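Local coordinates for gamma-glutamyltransferase 1 Threonine peptidase. MEROPS family T03 (Pseudomonas nitroreducens, PDB 7D9W), which transfers the gamma-glutamyl group of glutathione and other gamma-glutamyl compounds to amino acids and peptides, or to water, at the interface of chains B and A. Numbering follows the deposited sequence. Chains: chain A, Gamma-glutamyltransferase 1 Threonine peptidase. MEROPS family T03; chain B, Gamma-glutamyltransferase 1 Threonine peptidase. MEROPS family T03.

Contacts 1, 2 and 3 tie the two chains of one gamma-glutamyltranspeptidase heterodimer together at three separate places and share no residue. Contact 1 packs helix 97-109 of chain A on helices 271-284 and 297-317 of chain B. Contact 2 joins loops of both chains. In contact 3, strand 30-34 of chain B pairs with strands of chain A, about 18 Å from the nucleophile A:Thr1. Between the centres of their C-alpha atoms, contacts 1 and 2 are about 32 Å apart, 1 and 3 about 24 Å, 2 and 3 about 42 Å. Such spread fits two chains that, as in this family, arise by autocleavage of one precursor and stay together.

Contact 1: the interface of chains B and A. Residues chain B 278-279, 282, 299, 303, 307; chain A 99, 102-103, 106.
The phenol oxygen OH of B:Tyr299 accepts a hydrogen bond from the amide nitrogen ND2 of A:Asn106 at 3.0 Å. OH of B:Tyr299 also lies 2.6 Å from a water, which in turn is 3.3 Å from the backbone O of A:Gln103. The ring of B:Tyr299 and the amide of A:Asn106 stand nearly perpendicular, 85° apart, yet OH lies close to the amide plane, and the bond is fairly straight, 155° at the hydrogen. This polar group borders the apolar centre of a helix-helix interface, where helix 97-109 of chain A rests on helices 271-284 and 297-317 of chain B.

A:Phe102 is the main wedge. Its CG is anti to the backbone N (chi1 -179°), which carries the ring away from its own helix and between the two partner helices. CB of B:Leu278 sits over the centre of one face, 3.7 Å from the ring centroid, in a CH-pi contact. ND2 of A:Asn106 lies above the opposite face, displaced toward the rim, so the same amide both covers the ring and holds the phenol. Around the rim, B:Ile279 CG1 approaches CE1, B:Leu303 CG approaches CE2, and the aliphatic chain of B:Lys282 passes the tip.

Alongside, A:Gln103 NE2 hydrogen-bonds to the backbone O of A:Thr99, one turn earlier, from above the carbonyl plane, while its CG touches CD2 of B:Leu303. At the far end, OE2 of B:Glu307 lies 3.6 Å from the methyl CG2 of A:Thr99.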
ATOM      1  N   LEU B 278      -8.842 -13.982  -6.847  1.00 22.97           N
ATOM      2  CA  LEU B 278      -8.276 -14.927  -5.889  1.00 25.77           C
ATOM      3  C   LEU B 278      -9.373 -15.597  -5.072  1.00 24.96           C
ATOM      4  O   LEU B 278      -9.433 -16.830  -4.980  1.00 26.11           O
ATOM      5  CB  LEU B 278      -7.294 -14.202  -4.968  1.00 21.84           C
ATOM      6  CG  LEU B 278      -6.001 -13.697  -5.603  1.00 21.35           C
ATOM      7  CD1 LEU B 278      -5.341 -12.670  -4.699  1.00 22.01           C
ATOM      8  CD2 LEU B 278      -5.041 -14.843  -5.882  1.00 24.69           C
ATOM      9  N   ILE B 279     -10.252 -14.795  -4.472  1.00 22.65           N
ATOM     10  CA  ILE B 279     -11.317 -15.339  -3.636  1.00 26.01           C
ATOM     11  C   ILE B 279     -12.291 -16.151  -4.478  1.00 26.10           C
ATOM     12  O   ILE B 279     -12.672 -17.266  -4.109  1.00 29.96           O
ATOM     13  CB  ILE B 279     -12.037 -14.206  -2.878  1.00 26.32           C
ATOM     14  CG1 ILE B 279     -11.077 -13.571  -1.872  1.00 26.35           C
ATOM     15  CG2 ILE B 279     -13.303 -14.732  -2.194  1.00 28.37           C
ATOM     16  CD1 ILE B 279     -11.625 -12.331  -1.212  1.00 28.07           C
ATOM     17  N   LYS B 282     -10.673 -19.463  -5.685  1.00 26.89           N
ATOM     18  CA  LYS B 282     -10.540 -20.381  -4.560  1.00 27.07           C
ATOM     19  C   LYS B 282     -11.887 -20.997  -4.199  1.00 31.07           C
ATOM     20  O   LYS B 282     -11.974 -22.198  -3.917  1.00 31.20           O
ATOM     21  CB  LYS B 282      -9.939 -19.660  -3.354  1.00 28.49           C
ATOM     22  CG  LYS B 282      -9.946 -20.497  -2.088  1.00 27.86           C
ATOM     23  CD  LYS B 282      -8.991 -19.944  -1.048  1.00 26.48           C
ATOM     24  CE  LYS B 282      -8.655 -20.984   0.005  1.00 34.72           C
ATOM     25  NZ  LYS B 282      -9.872 -21.485   0.695  1.00 42.80           N
ATOM     26  N   TYR B 299      -1.392 -26.645  -0.519  1.00 23.69           N
ATOM     27  CA  TYR B 299      -1.992 -25.328  -0.316  1.00 22.12           C
ATOM     28  C   TYR B 299      -1.238 -24.264  -1.097  1.00 22.05           C
ATOM     29  O   TYR B 299      -1.838 -23.456  -1.818  1.00 21.07           O
ATOM     30  CB  TYR B 299      -1.993 -24.978   1.171  1.00 19.67           C
ATOM     31  CG  TYR B 299      -2.677 -23.669   1.494  1.00 19.85           C
ATOM     32  CD1 TYR B 299      -4.056 -23.611   1.569  1.00 21.23           C
ATOM     33  CD2 TYR B 299      -1.956 -22.506   1.737  1.00 22.18           C
ATOM     34  CE1 TYR B 299      -4.704 -22.451   1.864  1.00 23.88           C
ATOM     35  CE2 TYR B 299      -2.605 -21.325   2.033  1.00 21.03           C
ATOM     36  CZ  TYR B 299      -3.984 -21.316   2.099  1.00 21.84           C
ATOM     37  OH  TYR B 299      -4.683 -20.172   2.399  1.00 23.53           O
ATOM     38  N   LEU B 303      -2.515 -21.927  -4.326  1.00 21.49           N
ATOM     39  CA  LEU B 303      -2.449 -20.472  -4.369  1.00 20.46           C
ATOM     40  C   LEU B 303      -1.579 -19.992  -5.525  1.00 22.43           C
ATOM     41  O   LEU B 303      -1.933 -19.035  -6.222  1.00 21.34           O
ATOM     42  CB  LEU B 303      -1.932 -19.942  -3.036  1.00 20.19           C
ATOM     43  CG  LEU B 303      -3.025 -19.586  -2.035  1.00 24.86           C
ATOM     44  CD1 LEU B 303      -3.887 -20.713  -1.608  1.00 27.46           C
ATOM     45  CD2 LEU B 303      -2.350 -18.981  -0.800  1.00 25.55           C
ATOM     46  N   GLU B 307      -2.588 -17.459  -8.534  1.00 23.61           N
ATOM     47  CA  GLU B 307      -1.820 -16.237  -8.764  1.00 21.30           C
ATOM     48  C   GLU B 307      -1.265 -16.162 -10.184  1.00 22.19           C
ATOM     49  O   GLU B 307      -1.078 -15.061 -10.709  1.00 23.34           O
ATOM     50  CB  GLU B 307      -0.715 -16.147  -7.699  1.00 22.29           C
ATOM     51  CG  GLU B 307      -1.326 -16.038  -6.290  1.00 20.39           C
ATOM     52  CD  GLU B 307      -0.393 -16.362  -5.130  1.00 23.20           C
ATOM     53  OE1 GLU B 307       0.721 -16.887  -5.343  1.00 24.93           O
ATOM     54  OE2 GLU B 307      -0.794 -16.071  -3.978  1.00 21.03           O
TER
ATOM     55  N   THR A  99      -1.790 -10.534  -2.294  1.00 18.74           N
ATOM     56  CA  THR A  99      -1.658 -11.948  -1.946  1.00 17.78           C
ATOM     57  C   THR A  99      -1.473 -12.139  -0.441  1.00 20.81           C
ATOM     58  O   THR A  99      -1.927 -13.151   0.106  1.00 20.27           O
ATOM     59  CB  THR A  99      -0.505 -12.608  -2.714  1.00 19.39           C
ATOM     60  OG1 THR A  99       0.743 -12.003  -2.358  1.00 20.39           O
ATOM     61  CG2 THR A  99      -0.740 -12.502  -4.230  1.00 22.80           C
ATOM     62  N   PHE A 102      -4.952 -11.737   0.942  1.00 20.55           N
ATOM     63  CA  PHE A 102      -5.662 -12.967   0.613  1.00 18.92           C
ATOM     64  C   PHE A 102      -5.374 -14.053   1.632  1.00 18.57           C
ATOM     65  O   PHE A 102      -6.293 -14.704   2.143  1.00 21.34           O
ATOM     66  CB  PHE A 102      -5.248 -13.424  -0.784  1.00 20.90           C
ATOM     67  CG  PHE A 102      -5.928 -14.673  -1.263  1.00 18.56           C
ATOM     68  CD1 PHE A 102      -7.296 -14.840  -1.143  1.00 20.32           C
ATOM     69  CD2 PHE A 102      -5.192 -15.658  -1.897  1.00 21.30           C
ATOM     70  CE1 PHE A 102      -7.913 -15.981  -1.621  1.00 25.44           C
ATOM     71  CE2 PHE A 102      -5.802 -16.793  -2.378  1.00 23.22           C
ATOM     72  CZ  PHE A 102      -7.160 -16.955  -2.243  1.00 20.74           C
ATOM     73  N   GLN A 103      -4.093 -14.268   1.937  1.00 17.84           N
ATOM     74  CA  GLN A 103      -3.720 -15.316   2.880  1.00 18.16           C
ATOM     75  C   GLN A 103      -4.300 -15.038   4.263  1.00 19.12           C
ATOM     76  O   GLN A 103      -4.899 -15.923   4.883  1.00 21.02           O
ATOM     77  CB  GLN A 103      -2.193 -15.458   2.925  1.00 21.50           C
ATOM     78  CG  GLN A 103      -1.600 -16.249   1.735  1.00 21.71           C
ATOM     79  CD  GLN A 103      -0.094 -16.063   1.564  1.00 22.56           C
ATOM     80  OE1 GLN A 103       0.707 -16.869   2.036  1.00 20.60           O
ATOM     81  NE2 GLN A 103       0.292 -15.005   0.867  1.00 20.85           N
ATOM     82  N   ASN A 106      -7.871 -15.901   4.247  1.00 21.73           N
ATOM     83  CA  ASN A 106      -8.073 -17.347   4.348  1.00 22.20           C
ATOM     84  C   ASN A 106      -7.809 -17.835   5.768  1.00 22.00           C
ATOM     85  O   ASN A 106      -8.546 -18.679   6.298  1.00 24.58           O
ATOM     86  CB  ASN A 106      -7.175 -18.114   3.374  1.00 22.12           C
ATOM     87  CG  ASN A 106      -7.456 -17.784   1.929  1.00 24.75           C
ATOM     88  OD1 ASN A 106      -8.478 -17.186   1.597  1.00 25.54           O
ATOM     89  ND2 ASN A 106      -6.557 -18.203   1.051  1.00 26.41           N
TER
HETATM   90  O   HOH W   1      -3.255 -18.584   3.886  1.00 19.97           O

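Contact 2: the interface of chains B and A. Residues chain B 103, 107, 111, 113; chain A 46-47, 50.
Two loops meet here, the stretch of chain B between strand 87-93 and the 3-10 helix 122-124, and the chain A segment that follows the 3-10 helix 40-43. B:Val113 and A:Lys47 carry the apolar part. The methyl CG2 of B:Val113 faces CB of A:Lys47 at 3.9 Å and lies 4.1 Å from CG1 of A:Val50, bridging the two chain A residues. The side chains of B:Val113 and A:Val50 run past each other in opposite directions.

Next to B:Val113, the side chain of B:Leu107 crosses that of A:Lys47 at about a right angle, and its CD2 lies 3.7 Å from the backbone O of A:Ser46. A:Lys47 has CG anti to its backbone N (chi1 173°), and the extended chain runs along the chain B loop, its CB touched by B:Leu107 CD2 and B:Val113 CG2 and its end at B:Gly111. The last modelled atom, CE, lies 3.3 Å from the carbonyl O of B:Gly111; the terminal nitrogen is not modelled, so the structure alone does not show its partner.

A water makes a polar link, 2.7 Å from the backbone O of B:Lys103 and 3.0 Å from the backbone O of A:Ser46. Two carbonyls that could only accept are thus joined by a molecule able to donate to both. The site probably helps hold the chain B loop against chain A, and may steady the nearby 3-10 helix 40-43, whose A:Glu40 and A:Asp43 bind L-glutamate.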
ATOM      1  N   LYS B 103       6.121   8.555 -22.436  1.00 28.71           N
ATOM      2  CA  LYS B 103       6.215   7.097 -22.437  1.00 31.55           C
ATOM      3  C   LYS B 103       7.651   6.602 -22.320  1.00 31.01           C
ATOM      4  O   LYS B 103       7.925   5.635 -21.600  1.00 32.70           O
ATOM      5  CB  LYS B 103       5.570   6.578 -23.726  1.00 30.99           C
ATOM      6  CG  LYS B 103       5.584   5.084 -23.923  1.00 39.40           C
ATOM      7  CD  LYS B 103       4.779   4.721 -25.167  1.00 36.48           C
ATOM      8  N   LEU B 107      14.153   5.701 -20.958  1.00 34.92           N
ATOM      9  CA  LEU B 107      14.972   4.932 -21.883  1.00 37.95           C
ATOM     10  C   LEU B 107      16.164   5.768 -22.335  1.00 39.15           C
ATOM     11  O   LEU B 107      16.076   6.994 -22.449  1.00 34.26           O
ATOM     12  CB  LEU B 107      14.149   4.486 -23.094  1.00 37.62           C
ATOM     13  CG  LEU B 107      12.830   3.766 -22.804  1.00 39.48           C
ATOM     14  CD1 LEU B 107      12.196   3.250 -24.094  1.00 40.38           C
ATOM     15  CD2 LEU B 107      13.031   2.624 -21.820  1.00 39.40           C
ATOM     16  N   GLY B 111      17.557   2.670 -26.419  1.00 45.93           N
ATOM     17  CA  GLY B 111      16.257   2.102 -26.136  1.00 42.52           C
ATOM     18  C   GLY B 111      16.190   1.278 -24.873  1.00 42.41           C
ATOM     19  O   GLY B 111      15.209   0.548 -24.684  1.00 46.20           O
ATOM     20  N   VAL B 113      16.124   0.676 -20.650  1.00 37.82           N
ATOM     21  CA  VAL B 113      15.718   1.324 -19.406  1.00 40.61           C
ATOM     22  C   VAL B 113      16.962   1.777 -18.652  1.00 41.81           C
ATOM     23  O   VAL B 113      17.903   0.998 -18.451  1.00 41.18           O
ATOM     24  CB  VAL B 113      14.864   0.378 -18.551  1.00 40.65           C
ATOM     25  CG1 VAL B 113      14.502   1.042 -17.228  1.00 39.34           C
ATOM     26  CG2 VAL B 113      13.609  -0.021 -19.302  1.00 43.12           C
TER
ATOM     27  N   SER A  46       7.877   0.986 -17.772  1.00 32.94           N
ATOM     28  CA  SER A  46       8.796   1.852 -18.500  1.00 37.00           C
ATOM     29  C   SER A  46       9.033   1.377 -19.926  1.00 39.92           C
ATOM     30  O   SER A  46       9.499   2.160 -20.761  1.00 40.01           O
ATOM     31  CB  SER A  46      10.136   1.938 -17.766  1.00 40.98           C
ATOM     32  OG  SER A  46      10.001   2.587 -16.517  1.00 37.05           O
ATOM     33  N   LYS A  47       8.716   0.124 -20.219  1.00 40.65           N
ATOM     34  CA  LYS A  47       9.037  -0.521 -21.486  1.00 46.16           C
ATOM     35  C   LYS A  47       8.315  -1.862 -21.463  1.00 45.40           C
ATOM     36  O   LYS A  47       8.432  -2.608 -20.485  1.00 47.84           O
ATOM     37  CB  LYS A  47      10.546  -0.674 -21.640  1.00 48.40           C
ATOM     38  CG  LYS A  47      11.007  -1.488 -22.840  1.00 51.57           C
ATOM     39  CD  LYS A  47      12.527  -1.374 -22.997  1.00 49.79           C
ATOM     40  CE  LYS A  47      13.022  -1.962 -24.307  1.00 51.42           C
ATOM     41  N   VAL A  50       9.375  -5.396 -19.515  1.00 57.26           N
ATOM     42  CA  VAL A  50      10.492  -5.196 -18.600  1.00 51.96           C
ATOM     43  C   VAL A  50       9.936  -5.018 -17.195  1.00 47.44           C
ATOM     44  O   VAL A  50       9.044  -4.189 -16.972  1.00 41.85           O
ATOM     45  CB  VAL A  50      11.345  -3.985 -19.010  1.00 52.26           C
ATOM     46  CG1 VAL A  50      12.318  -3.613 -17.891  1.00 55.93           C
ATOM     47  CG2 VAL A  50      12.089  -4.272 -20.300  1.00 48.69           C
TER
HETATM   48  O   HOH W   2      10.187   5.081 -20.249  1.00 31.12           O

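Contact 3: the interface of chains B and A. Residues chain B 31-33; chain A 5-7, 170, 177, 179, 190.
B:Val32 and A:Ile6 lie side by side and point the same way, with CG2 of the valine 4.0 Å from CG1 of the isoleucine on one face of the sheet. In B:Val32, CG1 sits between the backbone N and the carbonyl carbon (chi1 58°) and leans toward A:Met190, while CG2, anti to the backbone N, leans toward A:Ile6. The forked side chain therefore spans both neighbouring strands.

B:Ala31 points to the opposite face. Its methyl CB meets CD2 of A:Leu177 at 3.8 Å and CG2 of A:Thr179 at 3.9 Å, and CD1 of A:Ile170 reaches up beneath the carbonyl O of B:Ala31. These partners come from strands 168-173 and 176-181.

Backbone hydrogen bonds tie the strand in on both sides. On one, B:Ala31 exchanges a pair of hydrogen bonds with A:Val7, with the alanine N 2.8 Å from the valine O, and B:Ala33 another with A:Ser5. On the other, B:Val32 N gives to A:Met190 O at 2.9 Å and B:Val32 O receives from A:Met190 N. Strand 30-34 thus lies antiparallel between chain A strands 2-7 and 188-192, inside the two-chain Ntn-hydrolase core sandwich; strand 2-7 starts directly after the nucleophile A:Thr1.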
ATOM      1  N   ALA B  31     -10.508   1.509  18.335  1.00 36.95           N
ATOM      2  CA  ALA B  31      -9.288   0.722  18.242  1.00 34.07           C
ATOM      3  C   ALA B  31      -8.421   1.267  17.121  1.00 31.25           C
ATOM      4  O   ALA B  31      -8.920   1.853  16.156  1.00 29.97           O
ATOM      5  CB  ALA B  31      -9.591  -0.763  18.001  1.00 35.33           C
ATOM      6  N   VAL B  32      -7.117   1.061  17.265  1.00 30.20           N
ATOM      7  CA  VAL B  32      -6.143   1.416  16.243  1.00 29.62           C
ATOM      8  C   VAL B  32      -5.107   0.306  16.158  1.00 30.10           C
ATOM      9  O   VAL B  32      -4.676  -0.239  17.178  1.00 30.60           O
ATOM     10  CB  VAL B  32      -5.456   2.766  16.545  1.00 31.33           C
ATOM     11  CG1 VAL B  32      -4.773   2.724  17.906  1.00 31.86           C
ATOM     12  CG2 VAL B  32      -4.454   3.105  15.444  1.00 31.53           C
ATOM     13  N   ALA B  33      -4.716  -0.038  14.940  1.00 28.47           N
ATOM     14  CA  ALA B  33      -3.548  -0.875  14.684  1.00 27.20           C
ATOM     15  C   ALA B  33      -2.659  -0.055  13.758  1.00 27.69           C
ATOM     16  O   ALA B  33      -3.015   0.183  12.598  1.00 27.78           O
ATOM     17  CB  ALA B  33      -3.936  -2.215  14.071  1.00 28.15           C
TER
ATOM     18  N   SER A   5      -5.024   0.922  10.441  1.00 23.64           N
ATOM     19  CA  SER A   5      -6.434   0.568  10.511  1.00 24.01           C
ATOM     20  C   SER A   5      -7.034   1.184  11.766  1.00 26.25           C
ATOM     21  O   SER A   5      -6.432   1.119  12.843  1.00 25.91           O
ATOM     22  CB  SER A   5      -6.607  -0.957  10.536  1.00 24.87           C
ATOM     23  OG  SER A   5      -6.145  -1.537   9.330  1.00 24.24           O
ATOM     24  N   ILE A   6      -8.220   1.782  11.630  1.00 26.10           N
ATOM     25  CA  ILE A   6      -8.890   2.435  12.748  1.00 27.67           C
ATOM     26  C   ILE A   6     -10.379   2.120  12.718  1.00 30.32           C
ATOM     27  O   ILE A   6     -11.006   2.116  11.653  1.00 28.38           O
ATOM     28  CB  ILE A   6      -8.688   3.967  12.726  1.00 28.10           C
ATOM     29  CG1 ILE A   6      -7.210   4.316  12.870  1.00 27.44           C
ATOM     30  CG2 ILE A   6      -9.512   4.623  13.838  1.00 30.07           C
ATOM     31  CD1 ILE A   6      -6.903   5.780  12.588  1.00 30.57           C
ATOM     32  N   VAL A   7     -10.940   1.866  13.901  1.00 30.10           N
ATOM     33  CA  VAL A   7     -12.375   1.744  14.121  1.00 31.56           C
ATOM     34  C   VAL A   7     -12.720   2.681  15.272  1.00 33.42           C
ATOM     35  O   VAL A   7     -11.986   2.736  16.266  1.00 33.83           O
ATOM     36  CB  VAL A   7     -12.773   0.291  14.456  1.00 34.19           C
ATOM     37  CG1 VAL A   7     -14.269   0.180  14.702  1.00 36.52           C
ATOM     38  CG2 VAL A   7     -12.350  -0.657  13.345  1.00 31.41           C
ATOM     39  N   ILE A 170      -7.737  -4.938  12.646  1.00 25.90           N
ATOM     40  CA  ILE A 170      -8.693  -4.859  13.744  1.00 25.79           C
ATOM     41  C   ILE A 170      -9.834  -5.816  13.427  1.00 27.50           C
ATOM     42  O   ILE A 170     -10.346  -5.821  12.302  1.00 29.10           O
ATOM     43  CB  ILE A 170      -9.250  -3.434  13.941  1.00 28.83           C
ATOM     44  CG1 ILE A 170      -8.131  -2.441  14.249  1.00 28.95           C
ATOM     45  CG2 ILE A 170     -10.314  -3.412  15.059  1.00 31.44           C
ATOM     46  CD1 ILE A 170      -8.561  -0.981  14.151  1.00 28.88           C
ATOM     47  N   LEU A 177     -13.686  -5.478  20.440  1.00 36.59           N
ATOM     48  CA  LEU A 177     -12.648  -5.250  19.451  1.00 37.96           C
ATOM     49  C   LEU A 177     -11.349  -5.895  19.906  1.00 39.38           C
ATOM     50  O   LEU A 177     -11.062  -5.978  21.102  1.00 37.74           O
ATOM     51  CB  LEU A 177     -12.412  -3.757  19.234  1.00 41.15           C
ATOM     52  CG  LEU A 177     -13.627  -2.939  18.803  1.00 43.11           C
ATOM     53  CD1 LEU A 177     -14.365  -2.387  20.014  1.00 44.58           C
ATOM     54  CD2 LEU A 177     -13.187  -1.825  17.874  1.00 42.11           C
ATOM     55  N   THR A 179      -7.053  -6.149  18.298  1.00 35.28           N
ATOM     56  CA  THR A 179      -6.113  -5.677  17.296  1.00 32.15           C
ATOM     57  C   THR A 179      -4.985  -6.680  17.115  1.00 28.01           C
ATOM     58  O   THR A 179      -4.675  -7.474  18.006  1.00 29.04           O
ATOM     59  CB  THR A 179      -5.526  -4.316  17.688  1.00 31.98           C
ATOM     60  OG1 THR A 179      -4.698  -4.481  18.848  1.00 34.90           O
ATOM     61  CG2 THR A 179      -6.642  -3.335  17.992  1.00 32.51           C
ATOM     62  N   MET A 190      -4.115  -0.740  19.893  1.00 39.65           N
ATOM     63  CA  MET A 190      -4.732  -0.357  21.151  1.00 43.28           C
ATOM     64  C   MET A 190      -6.242  -0.344  20.972  1.00 43.34           C
ATOM     65  O   MET A 190      -6.745   0.131  19.951  1.00 38.00           O
ATOM     66  CB  MET A 190      -4.284   1.032  21.626  1.00 45.85           C
ATOM     67  CG  MET A 190      -2.785   1.274  21.683  1.00 50.88           C
ATOM     68  SD  MET A 190      -2.429   3.032  21.954  1.00 60.80           S
ATOM     69  CE  MET A 190      -0.711   2.987  22.465  1.00 53.67           C
TER